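Local coordinates for PKS_KS domain-containing protein (Photorhabdus luminescens subsp. laumondii, PDB 6SMO) that probably acts as a 3-oxoacyl-[acyl-carrier-protein] synthase, a ketosynthase that extends acyl chains by condensation, and holds a poly-oxo dodecanal chain in its pocket, at residues Ser59-Gly64 / Leu225-Phe230; Gly136-Leu141 / Pro221-Ser226; Gln245-Pro250 / Gly257-Glu262. All coordinates share one frame; numbering follows the deposited sequence.

Interaction 1 (Ser59-Gly64 / Leu225-Phe230); sequences SKYEWG and LSIGSF. With LKZ (3,5,7,9,11-pentakis(oxidanylidene)dodecanal), chain H.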
loop_
_atom_site.group_PDB
_atom_site.type_symbol
_atom_site.label_atom_id
_atom_site.label_comp_id
_atom_site.label_asym_id
_atom_site.label_seq_id
_atom_site.Cartn_x
_atom_site.Cartn_y
_atom_site.Cartn_z
ATOM N N SER B 59 5.276 20.407 -16.271
ATOM C CA SER B 59 6.436 20.732 -17.143
ATOM C C SER B 59 6.478 19.756 -18.323
ATOM O O SER B 59 6.166 18.563 -18.118
ATOM C CB SER B 59 7.726 20.690 -16.362
ATOM O OG SER B 59 7.613 21.417 -15.146
ATOM N N LYS B 60 6.845 20.247 -19.510
ATOM C CA LYS B 60 7.152 19.408 -20.699
ATOM C C LYS B 60 8.516 18.742 -20.477
ATOM O O LYS B 60 9.423 19.425 -19.958
ATOM C CB LYS B 60 7.152 20.256 -21.975
ATOM C CG LYS B 60 7.339 19.476 -23.269
ATOM C CD LYS B 60 7.390 20.346 -24.505
ATOM C CE LYS B 60 7.596 19.545 -25.774
ATOM N NZ LYS B 60 7.809 20.424 -26.948
ATOM N N TYR B 61 8.650 17.465 -20.846
ATOM C CA TYR B 61 9.907 16.678 -20.724
ATOM C C TYR B 61 10.190 15.964 -22.050
ATOM O O TYR B 61 9.232 15.600 -22.762
ATOM C CB TYR B 61 9.838 15.736 -19.517
ATOM C CG TYR B 61 9.123 14.425 -19.732
ATOM C CD1 TYR B 61 7.753 14.372 -19.943
ATOM C CD2 TYR B 61 9.813 13.224 -19.685
ATOM C CE1 TYR B 61 7.094 13.167 -20.126
ATOM C CE2 TYR B 61 9.169 12.009 -19.861
ATOM C CZ TYR B 61 7.804 11.980 -20.084
ATOM O OH TYR B 61 7.161 10.789 -20.261
ATOM N N GLU B 62 11.479 15.779 -22.358
ATOM C CA GLU B 62 11.988 15.356 -23.693
ATOM C C GLU B 62 12.514 13.914 -23.642
ATOM O O GLU B 62 12.378 13.213 -24.665
ATOM C CB GLU B 62 13.066 16.327 -24.191
ATOM C CG GLU B 62 14.283 16.457 -23.283
ATOM C CD GLU B 62 14.147 17.461 -22.149
ATOM O OE1 GLU B 62 13.877 18.645 -22.435
ATOM O OE2 GLU B 62 14.304 17.054 -20.978
ATOM N N TRP B 63 13.082 13.483 -22.507
ATOM C CA TRP B 63 13.807 12.189 -22.368
ATOM C C TRP B 63 12.842 11.000 -22.487
ATOM O O TRP B 63 13.321 9.898 -22.818
ATOM C CB TRP B 63 14.627 12.141 -21.069
ATOM C CG TRP B 63 13.837 12.186 -19.794
ATOM C CD1 TRP B 63 13.550 13.289 -19.044
ATOM C CD2 TRP B 63 13.268 11.067 -19.090
ATOM N NE1 TRP B 63 12.829 12.937 -17.934
ATOM C CE2 TRP B 63 12.639 11.581 -17.936
ATOM C CE3 TRP B 63 13.219 9.687 -19.326
ATOM C CZ2 TRP B 63 11.972 10.764 -17.025
ATOM C CZ3 TRP B 63 12.558 8.881 -18.426
ATOM C CH2 TRP B 63 11.944 9.413 -17.291
ATOM N N GLY B 64 11.545 11.204 -22.236
ATOM C CA GLY B 64 10.505 10.164 -22.377
ATOM C C GLY B 64 10.312 9.739 -23.823
ATOM O O GLY B 64 10.318 8.521 -24.086
ATOM N N LEU B 225 11.050 3.275 -15.337
ATOM C CA LEU B 225 10.304 2.055 -14.916
ATOM C C LEU B 225 8.868 2.449 -14.540
ATOM O O LEU B 225 7.932 1.869 -15.126
ATOM C CB LEU B 225 11.066 1.375 -13.767
ATOM C CG LEU B 225 10.254 0.645 -12.695
ATOM C CD1 LEU B 225 9.348 -0.426 -13.285
ATOM C CD2 LEU B 225 11.186 0.024 -11.666
ATOM N N SER B 226 8.708 3.419 -13.635
ATOM C CA SER B 226 7.397 3.902 -13.120
ATOM C C SER B 226 6.566 4.508 -14.259
ATOM O O SER B 226 5.391 4.120 -14.392
ATOM C CB SER B 226 7.584 4.881 -11.991
ATOM O OG SER B 226 6.335 5.396 -11.548
ATOM N N ILE B 227 7.152 5.416 -15.046
ATOM C CA ILE B 227 6.461 6.123 -16.169
ATOM C C ILE B 227 6.132 5.102 -17.267
ATOM O O ILE B 227 5.002 5.148 -17.790
ATOM C CB ILE B 227 7.304 7.304 -16.697
ATOM C CG1 ILE B 227 7.528 8.362 -15.609
ATOM C CG2 ILE B 227 6.673 7.904 -17.949
ATOM C CD1 ILE B 227 8.301 9.581 -16.061
ATOM N N GLY B 228 7.082 4.218 -17.591
ATOM C CA GLY B 228 6.933 3.157 -18.606
ATOM C C GLY B 228 5.857 2.149 -18.235
ATOM O O GLY B 228 5.167 1.662 -19.153
ATOM N N SER B 229 5.719 1.838 -16.941
ATOM C CA SER B 229 4.722 0.878 -16.395
ATOM C C SER B 229 3.301 1.370 -16.697
ATOM O O SER B 229 2.493 0.563 -17.197
ATOM C CB SER B 229 4.922 0.662 -14.917
ATOM O OG SER B 229 4.676 1.857 -14.192
ATOM N N PHE B 230 3.033 2.649 -16.427
ATOM C CA PHE B 230 1.702 3.265 -16.663
ATOM C C PHE B 230 1.512 3.485 -18.163
ATOM O O PHE B 230 0.424 3.240 -18.681
ATOM C CB PHE B 230 1.560 4.556 -15.854
ATOM C CG PHE B 230 1.576 4.368 -14.360
ATOM C CD1 PHE B 230 0.587 3.639 -13.725
ATOM C CD2 PHE B 230 2.574 4.922 -13.583
ATOM C CE1 PHE B 230 0.601 3.465 -12.353
ATOM C CE2 PHE B 230 2.591 4.741 -12.213
ATOM C CZ PHE B 230 1.605 4.017 -11.600
HETATM C C4 LKZ H . 4.561 0.788 -11.155
HETATM C C5 LKZ H . 3.957 0.199 -9.905
HETATM C C6 LKZ H . 3.600 1.169 -8.773
HETATM C C7 LKZ H . 2.093 1.248 -8.659
HETATM C C8 LKZ H . 1.458 2.085 -7.541
HETATM C C10 LKZ H . -3.045 4.434 -8.782
HETATM C C22 LKZ H . 6.062 0.596 -11.079
HETATM C C11 LKZ H . -2.344 5.716 -8.409
HETATM O O19 LKZ H . -2.073 6.574 -9.229
HETATM C C3 LKZ H . -2.217 3.362 -8.098
HETATM O O23 LKZ H . -2.745 2.553 -7.356
HETATM C C2 LKZ H . -0.694 3.431 -8.274
HETATM C C9 LKZ H . -0.048 2.123 -7.815
HETATM O O20 LKZ H . -0.694 1.095 -7.747
HETATM O O21 LKZ H . 1.400 0.693 -9.483
HETATM O O22 LKZ H . 3.795 -1.007 -9.813
HETATM O O24 LKZ H . 6.628 -0.347 -11.613
HETATM C C23 LKZ H . 6.824 1.652 -10.302
#
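One aliphatic side chain, Ile227, meets two aromatic ones by sending a different branch to each. Its methyl CG2 lies 3.7 Å from the phenol oxygen OH of Tyr61, and the end of its longer arm, CD1, comes within 3.8 Å of Trp63 CH2, approaching the indole obliquely. Branching at CB suits isoleucine to this double task.

The two aromatic side chains also pack on each other. With CG of Trp63 between the backbone N and the carbonyl carbon (chi1 64°), the indole folds back over Tyr61: Tyr61 CD2 sits 3.5 Å above one indole face, toward its rim, while Trp63 CD1 lies at the phenol edge. The ring of Phe88 stacks on Trp63.

The side of helix 224-233 turned away from these rings lines the ligand pocket. There Leu225 CD1 approaches O24 of the bound chain, Ser226 CB is 3.7 Å from its methyl C23, and Phe230 CZ is 3.9 Å from O21. Small serines leave the helix surface low beside the ligand. No hydrogen bond joins 59-64 to 225-230, so where these two segments meet, the side of the helix remote from the ligand is met by van der Waals packing rather than polar bonds.

Interaction 2 (Gly136-Leu141 / Pro221-Ser226); sequences GMEECL and PLCPLS. With LKZ (3,5,7,9,11-pentakis(oxidanylidene)dodecanal), chain H.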
loop_
_atom_site.group_PDB
_atom_site.type_symbol
_atom_site.label_atom_id
_atom_site.label_comp_id
_atom_site.label_asym_id
_atom_site.label_seq_id
_atom_site.Cartn_x
_atom_site.Cartn_y
_atom_site.Cartn_z
ATOM N N GLY B 136 15.800 4.386 -7.141
ATOM C CA GLY B 136 17.043 3.838 -6.563
ATOM C C GLY B 136 17.189 2.348 -6.829
ATOM O O GLY B 136 18.327 1.906 -7.079
ATOM N N MET B 137 16.079 1.601 -6.773
ATOM C CA MET B 137 16.031 0.135 -7.029
ATOM C C MET B 137 16.300 -0.139 -8.514
ATOM O O MET B 137 17.065 -1.079 -8.809
ATOM C CB MET B 137 14.671 -0.455 -6.639
ATOM C CG MET B 137 14.428 -0.484 -5.140
ATOM S SD MET B 137 12.975 -1.460 -4.669
ATOM C CE MET B 137 11.677 -0.235 -4.831
ATOM N N GLU B 138 15.688 0.648 -9.407
ATOM C CA GLU B 138 15.843 0.543 -10.884
ATOM C C GLU B 138 17.296 0.858 -11.266
ATOM O O GLU B 138 17.883 0.077 -12.043
ATOM C CB GLU B 138 14.877 1.499 -11.589
ATOM C CG GLU B 138 14.941 1.437 -13.106
ATOM C CD GLU B 138 14.390 2.662 -13.817
ATOM O OE1 GLU B 138 13.817 2.501 -14.912
ATOM O OE2 GLU B 138 14.544 3.775 -13.278
ATOM N N GLU B 139 17.837 1.964 -10.745
ATOM C CA GLU B 139 19.217 2.453 -11.016
ATOM C C GLU B 139 20.233 1.401 -10.552
ATOM O O GLU B 139 21.222 1.180 -11.278
ATOM C CB GLU B 139 19.440 3.802 -10.327
ATOM C CG GLU B 139 20.775 4.449 -10.655
ATOM C CD GLU B 139 21.961 3.958 -9.841
ATOM O OE1 GLU B 139 21.758 3.562 -8.675
ATOM O OE2 GLU B 139 23.086 3.970 -10.378
ATOM N N CYS B 140 19.994 0.785 -9.389
ATOM C CA CYS B 140 20.834 -0.290 -8.793
ATOM C C CYS B 140 20.865 -1.508 -9.726
ATOM O O CYS B 140 21.968 -2.028 -9.974
ATOM C CB CYS B 140 20.315 -0.698 -7.419
ATOM S SG CYS B 140 21.160 -2.141 -6.721
ATOM N N LEU B 141 19.694 -1.929 -10.221
ATOM C CA LEU B 141 19.497 -3.138 -11.071
ATOM C C LEU B 141 20.264 -2.993 -12.393
ATOM O O LEU B 141 20.890 -3.982 -12.817
ATOM C CB LEU B 141 17.996 -3.331 -11.317
ATOM C CG LEU B 141 17.604 -4.395 -12.343
ATOM C CD1 LEU B 141 18.092 -5.776 -11.928
ATOM C CD2 LEU B 141 16.098 -4.409 -12.551
ATOM N N PRO B 221 8.075 9.064 -8.487
ATOM C CA PRO B 221 7.910 8.110 -9.574
ATOM C C PRO B 221 8.298 8.581 -10.973
ATOM O O PRO B 221 7.816 8.038 -11.901
ATOM C CB PRO B 221 6.394 7.953 -9.521
ATOM C CG PRO B 221 5.905 9.339 -9.284
ATOM C CD PRO B 221 6.957 9.979 -8.414
ATOM N N LEU B 222 9.067 9.657 -11.062
ATOM C CA LEU B 222 9.491 10.170 -12.375
ATOM C C LEU B 222 10.787 9.495 -12.787
ATOM O O LEU B 222 11.774 10.169 -12.948
ATOM C CB LEU B 222 9.628 11.681 -12.272
ATOM C CG LEU B 222 8.344 12.387 -11.867
ATOM C CD1 LEU B 222 8.456 13.875 -12.104
ATOM C CD2 LEU B 222 7.166 11.812 -12.615
ATOM N N CYS B 223 10.722 8.185 -12.945
ATOM C CA CYS B 223 11.815 7.322 -13.421
ATOM C C CYS B 223 11.260 6.509 -14.583
ATOM O O CYS B 223 10.059 6.352 -14.683
ATOM C CB CYS B 223 12.356 6.417 -12.327
ATOM S SG CYS B 223 11.117 5.443 -11.445
ATOM N N PRO B 224 12.099 5.991 -15.483
ATOM C CA PRO B 224 11.604 5.274 -16.661
ATOM C C PRO B 224 10.701 4.065 -16.360
ATOM O O PRO B 224 9.729 3.880 -17.071
ATOM C CB PRO B 224 12.888 4.793 -17.357
ATOM C CG PRO B 224 13.954 5.758 -16.891
ATOM C CD PRO B 224 13.566 6.102 -15.470
ATOM N N LEU B 225 11.050 3.275 -15.337
ATOM C CA LEU B 225 10.304 2.055 -14.916
ATOM C C LEU B 225 8.868 2.449 -14.540
ATOM O O LEU B 225 7.932 1.869 -15.126
ATOM C CB LEU B 225 11.066 1.375 -13.767
ATOM C CG LEU B 225 10.254 0.645 -12.695
ATOM C CD1 LEU B 225 9.348 -0.426 -13.285
ATOM C CD2 LEU B 225 11.186 0.024 -11.666
ATOM N N SER B 226 8.708 3.419 -13.635
ATOM C CA SER B 226 7.397 3.902 -13.120
ATOM C C SER B 226 6.566 4.508 -14.259
ATOM O O SER B 226 5.391 4.120 -14.392
ATOM C CB SER B 226 7.584 4.881 -11.991
ATOM O OG SER B 226 6.335 5.396 -11.548
HETATM C C4 LKZ H . 4.561 0.788 -11.155
HETATM C C5 LKZ H . 3.957 0.199 -9.905
HETATM C C6 LKZ H . 3.600 1.169 -8.773
HETATM C C7 LKZ H . 2.093 1.248 -8.659
HETATM C C8 LKZ H . 1.458 2.085 -7.541
HETATM C C10 LKZ H . -3.045 4.434 -8.782
HETATM C C22 LKZ H . 6.062 0.596 -11.079
HETATM C C11 LKZ H . -2.344 5.716 -8.409
HETATM O O19 LKZ H . -2.073 6.574 -9.229
HETATM C C3 LKZ H . -2.217 3.362 -8.098
HETATM O O23 LKZ H . -2.745 2.553 -7.356
HETATM C C2 LKZ H . -0.694 3.431 -8.274
HETATM C C9 LKZ H . -0.048 2.123 -7.815
HETATM O O20 LKZ H . -0.694 1.095 -7.747
HETATM O O21 LKZ H . 1.400 0.693 -9.483
HETATM O O22 LKZ H . 3.795 -1.007 -9.813
HETATM O O24 LKZ H . 6.628 -0.347 -11.613
HETATM C C23 LKZ H . 6.824 1.652 -10.302
#
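Glu138 has CG anti to its own nitrogen (chi1 -179°) and stays extended beyond it (chi2 -159°), a shape that carries the carboxylate off helix 134-144 to the first turn of helix 224-233, where Pro224 and Leu225 receive it. Oxygen OE1 accepts a weak hydrogen bond from Leu225 N, 2.9 Å long but bent to 126° at the hydrogen. The stronger partner of OE1 is NE2 of His118 in the neighbouring Ketoacyl_synth_N domain-containing chain, so one buried oxygen links two helices of this subunit to the other protein.

The second oxygen rests against carbon: OE2 is 3.3 Å from Pro224 CD and 3.6 Å from Cys223 CB. Proline fits the first turn because this position needs no N-H for the helix pattern. The aliphatic part of Glu138 runs past Leu225 in the opposite direction, with Glu138 CB 4.0 Å from Leu225 CD2.

Cys223 is the N-cap, and a carboxylate set beside a helix start would be expected to gain from the positive end of the helix dipole. In this protein of the thiolase-like superfamily, probably a ketosynthase, the helix that follows strand 212-219 thus starts at the boundary between subunits. Val114 and Leu117 of the neighbouring chain pack on Leu225 and Pro224, and Trp63 and Phe68 of the same chain as Glu138 also touch the proline.

Between strand and helix the chain turns sharply. Leu222 is the centre of an inverse gamma turn, closed by a weak bond of 3.1 Å from Cys223 N to Pro221 O. The same carbonyl oxygen accepts a second weak bond, 3.0 Å, from Ser226 OG, tying the first helical turn back to the loop.

Interaction 3 (Gln245-Pro250 / Gly257-Glu262); sequences QAATCP and GFVIAE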
loop_
_atom_site.group_PDB
_atom_site.type_symbol
_atom_site.label_atom_id
_atom_site.label_comp_id
_atom_site.label_asym_id
_atom_site.label_seq_id
_atom_site.Cartn_x
_atom_site.Cartn_y
_atom_site.Cartn_z
ATOM N N GLN B 245 0.626 21.364 -20.694
ATOM C CA GLN B 245 0.012 21.673 -19.372
ATOM C C GLN B 245 -1.477 21.303 -19.389
ATOM O O GLN B 245 -2.015 20.996 -18.307
ATOM C CB GLN B 245 0.199 23.151 -19.023
ATOM C CG GLN B 245 1.644 23.526 -18.730
ATOM C CD GLN B 245 1.784 24.948 -18.245
ATOM O OE1 GLN B 245 1.052 25.843 -18.661
ATOM N NE2 GLN B 245 2.738 25.167 -17.355
ATOM N N ALA B 246 -2.111 21.330 -20.569
ATOM C CA ALA B 246 -3.548 21.030 -20.777
ATOM C C ALA B 246 -3.793 19.515 -20.803
ATOM O O ALA B 246 -4.976 19.120 -20.784
ATOM C CB ALA B 246 -4.027 21.684 -22.052
ATOM N N ALA B 247 -2.729 18.703 -20.845
ATOM C CA ALA B 247 -2.784 17.222 -20.927
ATOM C C ALA B 247 -3.563 16.646 -19.737
ATOM O O ALA B 247 -4.241 15.617 -19.926
ATOM C CB ALA B 247 -1.388 16.652 -20.996
ATOM N N THR B 248 -3.458 17.280 -18.562
ATOM C CA THR B 248 -4.264 16.965 -17.348
ATOM C C THR B 248 -5.449 17.939 -17.287
ATOM O O THR B 248 -5.226 19.127 -16.979
ATOM C CB THR B 248 -3.404 16.951 -16.073
ATOM O OG1 THR B 248 -4.278 16.772 -14.958
ATOM C CG2 THR B 248 -2.573 18.199 -15.862
ATOM N N CYS B 249 -6.655 17.449 -17.598
ATOM C CA CYS B 249 -7.922 18.230 -17.648
ATOM C C CYS B 249 -9.054 17.411 -17.031
ATOM O O CYS B 249 -9.839 16.794 -17.748
ATOM C CB CYS B 249 -8.260 18.626 -19.082
ATOM S SG CYS B 249 -8.160 17.252 -20.258
ATOM N N PRO B 250 -9.158 17.363 -15.682
ATOM C CA PRO B 250 -10.206 16.598 -15.003
ATOM C C PRO B 250 -11.633 17.058 -15.341
ATOM O O PRO B 250 -11.875 18.254 -15.354
ATOM C CB PRO B 250 -9.930 16.833 -13.508
ATOM C CG PRO B 250 -8.475 17.244 -13.452
ATOM C CD PRO B 250 -8.244 18.017 -14.733
ATOM N N GLY B 257 -6.121 10.344 -19.888
ATOM C CA GLY B 257 -5.119 9.787 -18.957
ATOM C C GLY B 257 -4.576 10.828 -17.993
ATOM O O GLY B 257 -4.794 12.031 -18.237
ATOM N N PHE B 258 -3.880 10.381 -16.940
ATOM C CA PHE B 258 -3.304 11.241 -15.872
ATOM C C PHE B 258 -1.859 11.612 -16.230
ATOM O O PHE B 258 -1.126 10.757 -16.762
ATOM C CB PHE B 258 -3.408 10.563 -14.499
ATOM C CG PHE B 258 -2.513 9.370 -14.266
ATOM C CD1 PHE B 258 -1.191 9.534 -13.880
ATOM C CD2 PHE B 258 -3.005 8.078 -14.391
ATOM C CE1 PHE B 258 -0.374 8.436 -13.651
ATOM C CE2 PHE B 258 -2.187 6.982 -14.160
ATOM C CZ PHE B 258 -0.875 7.162 -13.790
ATOM N N VAL B 259 -1.477 12.863 -15.954
ATOM C CA VAL B 259 -0.072 13.364 -16.033
ATOM C C VAL B 259 0.627 12.983 -14.724
ATOM O O VAL B 259 0.235 13.528 -13.675
ATOM C CB VAL B 259 -0.022 14.885 -16.278
ATOM C CG1 VAL B 259 1.392 15.438 -16.161
ATOM C CG2 VAL B 259 -0.627 15.258 -17.622
ATOM N N ILE B 260 1.613 12.080 -14.786
ATOM C CA ILE B 260 2.379 11.592 -13.598
ATOM C C ILE B 260 3.188 12.760 -13.021
ATOM O O ILE B 260 3.628 13.623 -13.807
ATOM C CB ILE B 260 3.270 10.384 -13.952
ATOM C CG1 ILE B 260 3.748 9.654 -12.694
ATOM C CG2 ILE B 260 4.435 10.795 -14.842
ATOM C CD1 ILE B 260 4.226 8.244 -12.949
ATOM N N ALA B 261 3.368 12.775 -11.698
ATOM C CA ALA B 261 4.038 13.854 -10.935
ATOM C C ALA B 261 4.794 13.256 -9.745
ATOM O O ALA B 261 4.603 12.060 -9.465
ATOM C CB ALA B 261 3.013 14.864 -10.480
ATOM N N GLU B 262 5.619 14.072 -9.084
ATOM C CA GLU B 262 6.342 13.724 -7.831
ATOM C C GLU B 262 5.997 14.763 -6.759
ATOM O O GLU B 262 5.399 15.801 -7.111
ATOM C CB GLU B 262 7.854 13.653 -8.071
ATOM C CG GLU B 262 8.471 14.955 -8.557
ATOM C CD GLU B 262 9.979 14.920 -8.754
ATOM O OE1 GLU B 262 10.540 15.957 -9.163
ATOM O OE2 GLU B 262 10.591 13.860 -8.502
HETATM O O HOH W 1 -6.219 13.896 -19.394
HETATM O O HOH W 2 -3.478 13.958 -13.931
#
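Val259, Thr248 and Ala247 make nearly all of this contact, and one methyl of the valine does most of the touching. Val259 CG2 lies 3.6 Å from Thr248 CB and 3.7 Å from Ala247 CB, and meets the threonine methyl too, with CG2 to CG2 at 3.9 Å. It gets there because CG1 takes the place anti to the backbone N (chi1 172°), leaving CG2 beside that nitrogen and turned to the other segment. The valine and threonine side chains cross at about a right angle. Alanine suits its place by offering a single methyl that lets the two arms of the loop draw close.

Threonine has both a carbon face and a polar end to use. With OG1 anti to its own nitrogen, the hydroxyl turns from the valine methyl to Lys364 O, its main partner. It also accepts a bond from a water 3.1 Å from Thr248 OG1, and the same water accepts the N-H of Val259, with Val259 N 3.0 Å away. A second water lies between the carbonyls of Ala247 and Gly257, 2.7 Å from Ala247 O. Polar links between the segments thus run through water, by one side-chain hydroxyl and by backbone atoms, with no direct hydrogen bond.

Gly257 has phi 151°, where a side chain would jam against the preceding carbonyl. Val259 and Ala261 share backbone bonds with His369. The two segments form a folded-back part of the loop before strand 263-271 within the ketosynthase domain, and Phe258 joins it to two residues of the ligand pocket, meeting the rings of His369 and Phe230 edge-to-face.

How the interactions relate
From the N terminus, interaction 1 closes the longest loop, bringing 59-64 to helix 224-233 across 160 intervening residues. Interaction 2 opens inside that loop at 136-141 and ends at the start of the same helix, so that it nests within interaction 1 and shares Leu225 and Ser226 with it; Ile227 packs on Pro221 and Leu222, so the two contacts adjoin. Interaction 3 follows in series and is local, folding the loop between helix 224-233 and strand 263-271 over six residues. Its Ile260 packs on Ser226, Ile227 and Phe230 of interaction 1 and on Leu222 of interaction 2. Together they bring the 59-64 segment and helix 134-144 onto helix 224-233, with the loop leading to strand 263-271 packed alongside.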